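Local structure of choline kinase (3MES) at residues H266-L274 with N300-C310. The protein probably phosphorylates choline, and perhaps ethanolamine, using a nucleotide as phosphate donor and magnesium as cofactor. Numbering follows the deposited sequence.
With MG (magnesium ion), chain M; PT3 (N-propyl-tartramic acid), chain L; DME (decamethonium ion), chain K.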
loop_
_atom_site.group_PDB
_atom_site.type_symbol
_atom_site.label_atom_id
_atom_site.label_comp_id
_atom_site.label_asym_id
_atom_site.label_seq_id
_atom_site.Cartn_x
_atom_site.Cartn_y
_atom_site.Cartn_z
ATOM N N HIS B 266 -13.779 -7.537 8.345
ATOM C CA HIS B 266 -13.419 -8.763 7.648
ATOM C C HIS B 266 -13.630 -9.956 8.575
ATOM O O HIS B 266 -14.239 -10.957 8.188
ATOM C CB HIS B 266 -11.960 -8.703 7.198
ATOM C CG HIS B 266 -11.538 -9.874 6.366
ATOM N ND1 HIS B 266 -11.168 -11.083 6.916
ATOM C CD2 HIS B 266 -11.425 -10.019 5.025
ATOM C CE1 HIS B 266 -10.845 -11.924 5.949
ATOM N NE2 HIS B 266 -10.993 -11.303 4.791
ATOM N N ASN B 267 -13.107 -9.842 9.794
ATOM C CA ASN B 267 -13.356 -10.817 10.856
ATOM C C ASN B 267 -12.502 -12.086 10.800
ATOM O O ASN B 267 -12.668 -12.989 11.619
ATOM C CB ASN B 267 -14.844 -11.176 10.917
ATOM C CG ASN B 267 -15.682 -10.077 11.550
ATOM O OD1 ASN B 267 -15.233 -9.392 12.469
ATOM N ND2 ASN B 267 -16.906 -9.907 11.062
ATOM N N ASP B 268 -11.586 -12.151 9.841
ATOM C CA ASP B 268 -10.734 -13.323 9.688
ATOM C C ASP B 268 -9.515 -12.962 8.859
ATOM O O ASP B 268 -9.016 -13.777 8.079
ATOM C CB ASP B 268 -11.505 -14.458 9.005
ATOM C CG ASP B 268 -10.698 -15.744 8.907
ATOM O OD1 ASP B 268 -9.862 -16.000 9.798
ATOM O OD2 ASP B 268 -10.912 -16.507 7.939
ATOM N N LEU B 269 -9.041 -11.733 9.022
ATOM C CA LEU B 269 -7.942 -11.242 8.204
ATOM C C LEU B 269 -6.609 -11.819 8.662
ATOM O O LEU B 269 -5.800 -11.130 9.278
ATOM C CB LEU B 269 -7.899 -9.712 8.207
ATOM C CG LEU B 269 -7.068 -9.077 7.088
ATOM C CD1 LEU B 269 -7.537 -9.568 5.723
ATOM C CD2 LEU B 269 -7.125 -7.560 7.162
ATOM N N GLN B 270 -6.398 -13.096 8.358
ATOM C CA GLN B 270 -5.142 -13.778 8.665
ATOM C C GLN B 270 -4.220 -13.770 7.442
ATOM O O GLN B 270 -4.652 -13.435 6.339
ATOM C CB GLN B 270 -5.423 -15.197 9.183
ATOM C CG GLN B 270 -4.421 -16.261 8.771
ATOM C CD GLN B 270 -5.020 -17.282 7.820
ATOM O OE1 GLN B 270 -6.234 -17.340 7.641
ATOM N NE2 GLN B 270 -4.170 -18.100 7.216
ATOM N N GLU B 271 -2.952 -14.120 7.638
ATOM C CA GLU B 271 -1.950 -13.957 6.583
ATOM C C GLU B 271 -2.287 -14.694 5.284
ATOM O O GLU B 271 -1.998 -14.206 4.192
ATOM C CB GLU B 271 -0.553 -14.347 7.078
ATOM C CG GLU B 271 -0.399 -15.809 7.471
ATOM C CD GLU B 271 -0.920 -16.095 8.863
ATOM O OE1 GLU B 271 -0.878 -17.270 9.282
ATOM O OE2 GLU B 271 -1.369 -15.145 9.540
ATOM N N ASN B 272 -2.894 -15.867 5.402
ATOM C CA ASN B 272 -3.264 -16.642 4.220
ATOM C C ASN B 272 -4.423 -16.023 3.444
ATOM O O ASN B 272 -4.733 -16.449 2.331
ATOM C CB ASN B 272 -3.570 -18.090 4.599
ATOM C CG ASN B 272 -2.331 -18.850 5.023
ATOM O OD1 ASN B 272 -1.370 -18.961 4.263
ATOM N ND2 ASN B 272 -2.342 -19.375 6.244
ATOM N N ASN B 273 -5.055 -15.012 4.034
ATOM C CA ASN B 273 -6.134 -14.295 3.362
ATOM C C ASN B 273 -5.682 -12.933 2.845
ATOM O O ASN B 273 -6.497 -12.094 2.450
ATOM C CB ASN B 273 -7.348 -14.161 4.279
ATOM C CG ASN B 273 -8.129 -15.450 4.386
ATOM O OD1 ASN B 273 -8.039 -16.310 3.511
ATOM N ND2 ASN B 273 -8.899 -15.597 5.459
ATOM N N LEU B 274 -4.370 -12.729 2.850
ATOM C CA LEU B 274 -3.771 -11.530 2.291
ATOM C C LEU B 274 -2.794 -11.926 1.191
ATOM O O LEU B 274 -1.704 -12.426 1.468
ATOM C CB LEU B 274 -3.046 -10.737 3.382
ATOM C CG LEU B 274 -3.938 -10.150 4.480
ATOM C CD1 LEU B 274 -3.135 -9.863 5.746
ATOM C CD2 LEU B 274 -4.659 -8.898 3.982
ATOM N N ASN B 300 -7.987 -9.095 16.123
ATOM C CA ASN B 300 -7.900 -10.421 15.517
ATOM C C ASN B 300 -6.700 -10.538 14.589
ATOM O O ASN B 300 -5.996 -11.545 14.592
ATOM C CB ASN B 300 -9.171 -10.778 14.751
ATOM C CG ASN B 300 -9.123 -12.182 14.184
ATOM O OD1 ASN B 300 -9.279 -13.163 14.912
ATOM N ND2 ASN B 300 -8.897 -12.288 12.881
ATOM N N TYR B 301 -6.480 -9.504 13.786
ATOM C CA TYR B 301 -5.314 -9.463 12.917
ATOM C C TYR B 301 -4.032 -9.499 13.747
ATOM O O TYR B 301 -3.095 -10.238 13.430
ATOM C CB TYR B 301 -5.341 -8.219 12.027
ATOM C CG TYR B 301 -4.013 -7.935 11.364
ATOM C CD1 TYR B 301 -3.586 -8.684 10.271
ATOM C CD2 TYR B 301 -3.183 -6.927 11.834
ATOM C CE1 TYR B 301 -2.366 -8.433 9.670
ATOM C CE2 TYR B 301 -1.969 -6.669 11.238
ATOM C CZ TYR B 301 -1.563 -7.423 10.160
ATOM O OH TYR B 301 -0.349 -7.161 9.573
ATOM N N PHE B 302 -3.990 -8.705 14.813
ATOM C CA PHE B 302 -2.829 -8.703 15.695
ATOM C C PHE B 302 -2.551 -10.103 16.229
ATOM O O PHE B 302 -1.398 -10.511 16.349
ATOM C CB PHE B 302 -3.010 -7.719 16.861
ATOM C CG PHE B 302 -2.889 -6.274 16.466
ATOM C CD1 PHE B 302 -2.297 -5.914 15.269
ATOM C CD2 PHE B 302 -3.342 -5.273 17.308
ATOM C CE1 PHE B 302 -2.178 -4.584 14.907
ATOM C CE2 PHE B 302 -3.223 -3.940 16.956
ATOM C CZ PHE B 302 -2.639 -3.594 15.755
ATOM N N CYS B 303 -3.612 -10.843 16.540
ATOM C CA CYS B 303 -3.469 -12.179 17.116
ATOM C C CYS B 303 -2.860 -13.192 16.149
ATOM O O CYS B 303 -2.153 -14.111 16.566
ATOM C CB CYS B 303 -4.815 -12.700 17.620
ATOM S SG CYS B 303 -5.340 -12.032 19.213
ATOM N N GLU B 304 -3.151 -13.037 14.861
ATOM C CA GLU B 304 -2.659 -13.976 13.858
ATOM C C GLU B 304 -1.141 -13.914 13.747
ATOM O O GLU B 304 -0.517 -14.781 13.134
ATOM C CB GLU B 304 -3.310 -13.713 12.500
ATOM C CG GLU B 304 -4.760 -14.154 12.420
ATOM C CD GLU B 304 -4.911 -15.661 12.511
ATOM O OE1 GLU B 304 -3.883 -16.368 12.437
ATOM O OE2 GLU B 304 -6.056 -16.138 12.654
ATOM N N TYR B 305 -0.550 -12.886 14.340
ATOM C CA TYR B 305 0.901 -12.793 14.411
ATOM C C TYR B 305 1.454 -14.022 15.120
ATOM O O TYR B 305 2.601 -14.414 14.905
ATOM C CB TYR B 305 1.327 -11.522 15.153
ATOM C CG TYR B 305 1.399 -10.291 14.276
ATOM C CD1 TYR B 305 2.619 -9.695 13.983
ATOM C CD2 TYR B 305 0.251 -9.730 13.736
ATOM C CE1 TYR B 305 2.693 -8.573 13.181
ATOM C CE2 TYR B 305 0.314 -8.608 12.933
ATOM C CZ TYR B 305 1.535 -8.034 12.659
ATOM O OH TYR B 305 1.600 -6.918 11.856
ATOM N N ILE B 306 0.617 -14.634 15.952
ATOM C CA ILE B 306 1.033 -15.742 16.806
ATOM C C ILE B 306 0.877 -17.113 16.149
ATOM O O ILE B 306 1.578 -18.060 16.505
ATOM C CB ILE B 306 0.232 -15.748 18.123
ATOM C CG1 ILE B 306 0.461 -14.444 18.894
ATOM C CG2 ILE B 306 0.601 -16.960 18.966
ATOM C CD1 ILE B 306 -0.535 -14.213 20.023
ATOM N N TYR B 307 -0.039 -17.221 15.191
ATOM C CA TYR B 307 -0.389 -18.530 14.640
ATOM C C TYR B 307 0.063 -18.742 13.199
ATOM O O TYR B 307 -0.327 -18.011 12.290
ATOM C CB TYR B 307 -1.888 -18.787 14.805
ATOM C CG TYR B 307 -2.346 -18.485 16.209
ATOM C CD1 TYR B 307 -2.046 -19.347 17.256
ATOM C CD2 TYR B 307 -3.040 -17.320 16.500
ATOM C CE1 TYR B 307 -2.445 -19.066 18.549
ATOM C CE2 TYR B 307 -3.441 -17.032 17.792
ATOM C CZ TYR B 307 -3.139 -17.907 18.811
ATOM O OH TYR B 307 -3.537 -17.624 20.098
ATOM N N ASP B 308 0.901 -19.755 13.015
ATOM C CA ASP B 308 1.410 -20.126 11.706
ATOM C C ASP B 308 0.757 -21.434 11.285
ATOM O O ASP B 308 0.988 -22.472 11.900
ATOM C CB ASP B 308 2.929 -20.291 11.770
ATOM C CG ASP B 308 3.566 -20.427 10.402
ATOM O OD1 ASP B 308 2.890 -20.147 9.389
ATOM O OD2 ASP B 308 4.751 -20.811 10.342
ATOM N N TYR B 309 -0.065 -21.381 10.240
ATOM C CA TYR B 309 -0.785 -22.562 9.770
ATOM C C TYR B 309 -0.067 -23.243 8.610
ATOM O O TYR B 309 -0.674 -23.995 7.850
ATOM C CB TYR B 309 -2.217 -22.196 9.364
ATOM C CG TYR B 309 -2.904 -21.274 10.349
ATOM C CD1 TYR B 309 -3.255 -21.719 11.616
ATOM C CD2 TYR B 309 -3.191 -19.959 10.013
ATOM C CE1 TYR B 309 -3.876 -20.879 12.520
ATOM C CE2 TYR B 309 -3.810 -19.115 10.907
ATOM C CZ TYR B 309 -4.151 -19.577 12.160
ATOM O OH TYR B 309 -4.768 -18.733 13.055
ATOM N N CYS B 310 1.228 -22.976 8.477
ATOM C CA CYS B 310 2.038 -23.613 7.442
ATOM C C CYS B 310 2.977 -24.654 8.038
ATOM O O CYS B 310 4.192 -24.564 7.889
ATOM C CB CYS B 310 2.841 -22.572 6.663
ATOM S SG CYS B 310 1.860 -21.574 5.528
HETATM MG MG MG M . -1.565 -16.238 11.634
HETATM O O1 PT3 L . -11.783 -19.592 5.318
HETATM O O11 PT3 L . -12.878 -21.440 5.926
HETATM C C1 PT3 L . -11.859 -20.718 5.857
HETATM C C2 PT3 L . -10.584 -21.243 6.509
HETATM O O2 PT3 L . -10.779 -22.568 7.010
HETATM C C3 PT3 L . -10.224 -20.297 7.650
HETATM O O3 PT3 L . -10.172 -21.011 8.887
HETATM C C4 PT3 L . -8.867 -19.690 7.330
HETATM O O41 PT3 L . -8.607 -18.530 7.643
HETATM N N4 PT3 L . -8.043 -20.502 6.671
HETATM C C41 PT3 L . -6.695 -20.082 6.260
HETATM C C42 PT3 L . -5.851 -21.311 5.915
HETATM C C43 PT3 L . -4.613 -21.391 6.810
HETATM N N1 DME K . -2.666 -24.352 4.414
HETATM C C2 DME K . -3.598 -25.399 4.864
HETATM C C3 DME K . -4.823 -24.757 5.522
HETATM C C4 DME K . -5.615 -25.788 6.335
HETATM C C5 DME K . -6.879 -25.171 6.947
HETATM C C6 DME K . -6.534 -24.172 8.057
HETATM C C7 DME K . -7.053 -24.648 9.419
HETATM C C8 DME K . -8.033 -23.640 10.022
HETATM C C9 DME K . -7.328 -22.657 10.959
HETATM C C10 DME K . -7.870 -21.237 10.768
HETATM C C11 DME K . -7.875 -20.470 12.091
HETATM N N12 DME K . -8.482 -19.143 11.902
HETATM C C13 DME K . -1.278 -24.803 4.611
HETATM C C14 DME K . -2.896 -24.081 2.986
HETATM C C15 DME K . -2.892 -23.125 5.195
HETATM C C16 DME K . -7.755 -18.399 10.862
HETATM C C17 DME K . -9.885 -19.306 11.492
HETATM C C18 DME K . -8.409 -18.395 13.169
HETATM O O HOH W 1 -8.566 -14.957 11.588
HETATM O O HOH W 2 -9.347 -9.885 11.581
#
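Glu271 sets its CG between its own backbone N and carbonyl carbon (chi1 64°) and bends again at chi2, while Glu304 carries CG beside its backbone N and folds at chi2 (-67°); the two carboxylates thereby converge on one magnesium ion. Glu271 OE2 lies 2.4 Å from the magnesium ion, with Glu271 OE1 a longer ligand at 2.7 Å, and Glu304 grips it twice, through OE1 and through its backbone O. Tyr307 O lies 2.3 Å from the magnesium ion. No direct hydrogen bond joins the two segments, so the cation, which should offset the repulsion between the paired acids, is their main polar link. Tyr309 OH steadies Glu304 by donating to the syn lone pair of Glu304 OE1, 2.6 Å away. The Tyr309 ring has decamethonium C9 over one face and Tyr307 O over the other, with Gln270 CG at its edge.

Water serves as the second bridge. One molecule donates to Glu304 OE2 and accepts from Asn300 ND2; another accepts from Asn300 ND2 and Leu269 N. Glu304 OE2 also lies 3.3 Å from decamethonium C18, so this acid borders both the metal and one quaternary ammonium end of decamethonium, whose position is consistent with a choline site. Leu269 O meets the edge of the Tyr301 ring in its plane, 3.4 Å from Tyr301 CD1.

The 266-274 segment, which follows strand 262-265 and runs into strand 274-276, thus lies against helix 294-303 and the turn that leads from it to strand 307-308. Helix 165-179 packs on Leu269 and Tyr301, and Asn300 OD1 is hydrogen-bonded to Ser367 OG and Trp371 NE1, both from helix 364-376.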